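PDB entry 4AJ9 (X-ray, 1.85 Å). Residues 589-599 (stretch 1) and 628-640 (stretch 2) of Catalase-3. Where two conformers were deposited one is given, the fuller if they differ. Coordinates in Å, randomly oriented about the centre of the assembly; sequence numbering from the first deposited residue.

Stretch 1, residues 589-599: VVAEGAERVFS
Stretch 2 628-640: AAVGSAKKALQSI

The apolar centre of the contact is built from Val590 and Phe598 of the first stretch and Ala633 and Ala636 of the second. Ala636, on the helix that runs to Ser639, points its CB toward the first stretch and sets it over one face of the Phe598 ring, 3.4 Å from the ring centroid and 4° off the ring normal, a CH-pi contact in which Ala636 CB lies 3.6 Å from Phe598 CG. Phe598 (chi1 -67°, m; chi2 74°) follows the 3-10 segment 594-597. Val590, in the t rotamer, brings CG1 to 4.0 Å from Ala636 CB and 3.8 Å from Ala633 CB. The alanine methyls bring the helix backbone close to Val590 and Phe598, and all four residues are buried.

Beside this centre the backbones pair as parallel strands, Val589 opposite Ala628 and Val590 opposite Ala629, each with CA atoms 4.5 Å apart. Val590 N donates to Ala628 O (2.9 Å, 171°), and Val630 N donates to Val590 O (3.0 Å, 164°), so Val590 uses both of its backbone polar groups across the pair. Val589 (m) and Ala628 share one sheet face, with Val589 CG1 3.5 Å from Ala628 CB; Val590 and Ala629 share the other, with their CB atoms 4.1 Å apart.

Beyond the strands, a type II turn from Ala591 to Ala594, closed by Ala594 N to Ala591 O (3.0 Å), leads the first stretch into its 3-10 segment. Gly593 (phi/psi 102/-24) suits this turn because a CB would be jammed against the preceding carbonyl. Across from it, Ala633 CB packs 3.8 Å from Glu592 CA. Gly631 (48/-124) likewise has a positive phi, and a CB there would stand 2.1 Å from Glu592 OE2.

The polar edge gathers around Ser632. Glu592 extends (chi1 -173°, chi2 166°, chi3 39°), and its OE2 accepts from Ser632 N at 3.1 Å and 167°. Glu595 instead bends (chi1 63°, chi2 -92°, chi3 20°), placing OE2 2.7 Å from Ser632 OG, which donates to it from the p rotamer. Glu595 OE1 receives a weak hydrogen bond from Gly593 N at 2.8 Å. Two carboxylates thus engage the backbone and hydroxyl of one serine. Farther along the helix, Ser639 (p) donates from OG to Ala636 O at 2.5 Å, while a water donates to Ser639 OG (3.0 Å) and Phe598 O (3.1 Å), bridging the stretches. Together they bury 666 Å², both sides summed.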

# COMPACT_ATOMS: atom_id res chain seq x y z
N VAL C 589 -36.06 27.10 -27.78
CA VAL C 589 -36.89 27.64 -28.85
C VAL C 589 -37.94 26.64 -29.33
O VAL C 589 -37.61 25.52 -29.70
CB VAL C 589 -36.05 28.12 -30.04
CG1 VAL C 589 -35.22 29.34 -29.65
CG2 VAL C 589 -35.15 27.01 -30.55
N VAL C 590 -39.20 27.06 -29.31
CA VAL C 590 -40.28 26.21 -29.79
C VAL C 590 -40.40 26.40 -31.30
O VAL C 590 -40.57 27.52 -31.78
CB VAL C 590 -41.59 26.53 -29.08
CG1 VAL C 590 -42.62 25.43 -29.35
CG2 VAL C 590 -41.35 26.66 -27.59
N ALA C 591 -40.26 25.30 -32.04
CA ALA C 591 -40.38 25.34 -33.49
C ALA C 591 -41.84 25.43 -33.88
O ALA C 591 -42.70 24.88 -33.20
CB ALA C 591 -39.72 24.11 -34.13
N GLU C 592 -42.13 26.13 -34.98
CA GLU C 592 -43.51 26.31 -35.40
C GLU C 592 -44.22 24.97 -35.52
O GLU C 592 -43.70 24.04 -36.13
CB GLU C 592 -43.60 27.06 -36.72
CG GLU C 592 -45.02 27.42 -37.11
CD GLU C 592 -45.08 28.45 -38.22
OE1 GLU C 592 -44.25 28.37 -39.14
OE2 GLU C 592 -45.96 29.34 -38.14
N GLY C 593 -45.41 24.88 -34.92
CA GLY C 593 -46.20 23.66 -34.97
C GLY C 593 -46.11 22.86 -33.69
O GLY C 593 -47.00 22.08 -33.37
N ALA C 594 -45.03 23.07 -32.94
CA ALA C 594 -44.81 22.30 -31.72
C ALA C 594 -45.75 22.74 -30.60
O ALA C 594 -45.81 22.09 -29.57
CB ALA C 594 -43.35 22.42 -31.28
N GLU C 595 -46.48 23.83 -30.81
CA GLU C 595 -47.45 24.27 -29.81
C GLU C 595 -48.43 23.15 -29.48
O GLU C 595 -49.03 23.13 -28.40
CB GLU C 595 -48.19 25.53 -30.29
CG GLU C 595 -49.04 25.35 -31.54
CD GLU C 595 -48.31 25.67 -32.82
OE1 GLU C 595 -47.05 25.68 -32.81
OE2 GLU C 595 -48.98 25.92 -33.84
N ARG C 596 -48.58 22.21 -30.40
CA ARG C 596 -49.49 21.08 -30.19
C ARG C 596 -49.13 20.16 -29.01
O ARG C 596 -49.96 19.38 -28.56
CB ARG C 596 -49.64 20.26 -31.48
CG ARG C 596 -48.35 19.66 -32.01
CD ARG C 596 -48.66 18.63 -33.08
NE ARG C 596 -49.63 17.66 -32.59
CZ ARG C 596 -49.31 16.50 -32.02
NH1 ARG C 596 -48.04 16.15 -31.89
NH2 ARG C 596 -50.27 15.69 -31.59
N VAL C 597 -47.90 20.24 -28.52
CA VAL C 597 -47.50 19.38 -27.40
C VAL C 597 -47.53 20.13 -26.08
O VAL C 597 -47.16 19.60 -25.04
CB VAL C 597 -46.13 18.70 -27.62
CG1 VAL C 597 -46.14 17.90 -28.92
CG2 VAL C 597 -44.99 19.72 -27.61
N PHE C 598 -48.00 21.38 -26.13
CA PHE C 598 -48.14 22.19 -24.93
C PHE C 598 -49.55 22.19 -24.36
O PHE C 598 -49.78 22.68 -23.25
CB PHE C 598 -47.65 23.62 -25.19
CG PHE C 598 -46.18 23.71 -25.44
CD1 PHE C 598 -45.65 23.29 -26.64
CD2 PHE C 598 -45.33 24.18 -24.46
CE1 PHE C 598 -44.29 23.34 -26.88
CE2 PHE C 598 -43.96 24.24 -24.69
CZ PHE C 598 -43.45 23.82 -25.90
N SER C 599 -50.50 21.64 -25.10
CA SER C 599 -51.87 21.49 -24.60
C SER C 599 -52.64 20.44 -25.39
O SER C 599 -52.25 20.07 -26.49
CB SER C 599 -52.62 22.82 -24.66
OG SER C 599 -52.97 23.12 -26.00
N ALA C 628 -37.82 31.35 -26.92
CA ALA C 628 -38.40 31.84 -28.16
C ALA C 628 -39.40 30.87 -28.78
O ALA C 628 -39.52 29.73 -28.36
CB ALA C 628 -37.30 32.17 -29.16
N ALA C 629 -40.10 31.35 -29.80
CA ALA C 629 -41.09 30.54 -30.48
C ALA C 629 -41.30 31.09 -31.89
O ALA C 629 -41.48 32.31 -32.06
CB ALA C 629 -42.39 30.52 -29.70
N VAL C 630 -41.25 30.21 -32.88
CA VAL C 630 -41.43 30.62 -34.27
C VAL C 630 -42.89 30.55 -34.71
O VAL C 630 -43.58 29.57 -34.45
CB VAL C 630 -40.59 29.76 -35.23
CG1 VAL C 630 -40.65 30.34 -36.64
CG2 VAL C 630 -39.16 29.70 -34.75
N GLY C 631 -43.35 31.62 -35.36
CA GLY C 631 -44.70 31.68 -35.88
C GLY C 631 -45.77 31.26 -34.89
O GLY C 631 -45.88 31.81 -33.79
N SER C 632 -46.56 30.28 -35.29
CA SER C 632 -47.70 29.84 -34.48
C SER C 632 -47.27 29.29 -33.12
O SER C 632 -48.07 29.25 -32.19
CB SER C 632 -48.51 28.78 -35.24
OG SER C 632 -47.72 27.63 -35.50
N ALA C 633 -46.01 28.87 -33.01
CA ALA C 633 -45.52 28.31 -31.74
C ALA C 633 -45.61 29.31 -30.59
O ALA C 633 -45.53 28.92 -29.42
CB ALA C 633 -44.10 27.77 -31.89
N LYS C 634 -45.79 30.58 -30.90
CA LYS C 634 -46.01 31.57 -29.85
C LYS C 634 -47.13 31.14 -28.89
O LYS C 634 -47.20 31.61 -27.76
CB LYS C 634 -46.31 32.96 -30.43
CG LYS C 634 -47.63 33.08 -31.17
CD LYS C 634 -47.78 34.49 -31.73
CE LYS C 634 -49.11 34.68 -32.44
NZ LYS C 634 -49.24 36.07 -32.94
N LYS C 635 -48.00 30.24 -29.34
CA LYS C 635 -49.05 29.72 -28.48
C LYS C 635 -48.45 28.98 -27.28
O LYS C 635 -49.03 28.98 -26.19
CB LYS C 635 -49.98 28.80 -29.28
CG LYS C 635 -51.46 28.92 -28.89
CD LYS C 635 -51.72 28.41 -27.48
CE LYS C 635 -53.18 28.64 -27.07
NZ LYS C 635 -54.14 28.06 -28.05
N ALA C 636 -47.27 28.38 -27.46
CA ALA C 636 -46.59 27.71 -26.34
C ALA C 636 -46.19 28.70 -25.24
O ALA C 636 -46.38 28.42 -24.06
CB ALA C 636 -45.37 26.92 -26.83
N LEU C 637 -45.63 29.84 -25.63
CA LEU C 637 -45.31 30.92 -24.69
C LEU C 637 -46.58 31.38 -23.96
O LEU C 637 -46.58 31.54 -22.73
CB LEU C 637 -44.66 32.10 -25.40
CG LEU C 637 -43.27 31.87 -26.00
CD1 LEU C 637 -42.89 33.01 -26.93
CD2 LEU C 637 -42.21 31.69 -24.93
N GLN C 638 -47.65 31.61 -24.71
CA GLN C 638 -48.94 31.95 -24.11
C GLN C 638 -49.38 30.90 -23.08
O GLN C 638 -49.90 31.25 -22.03
CB GLN C 638 -50.00 32.12 -25.20
CG GLN C 638 -49.65 33.19 -26.22
CD GLN C 638 -50.71 33.36 -27.30
OE1 GLN C 638 -51.57 32.50 -27.49
NE2 GLN C 638 -50.65 34.49 -28.01
N SER C 639 -49.15 29.62 -23.38
CA SER C 639 -49.62 28.55 -22.49
C SER C 639 -48.95 28.59 -21.11
O SER C 639 -49.54 28.14 -20.13
CB SER C 639 -49.42 27.17 -23.13
OG SER C 639 -48.05 26.79 -23.15
N ILE C 640 -47.73 29.11 -21.04
CA ILE C 640 -47.06 29.23 -19.75
C ILE C 640 -47.05 30.66 -19.20
O ILE C 640 -46.29 30.98 -18.29
CB ILE C 640 -45.62 28.68 -19.77
CG1 ILE C 640 -44.76 29.45 -20.78
CG2 ILE C 640 -45.61 27.17 -20.06
CD1 ILE C 640 -43.28 29.20 -20.62
O HOH W 1 -48.29 24.50 -21.19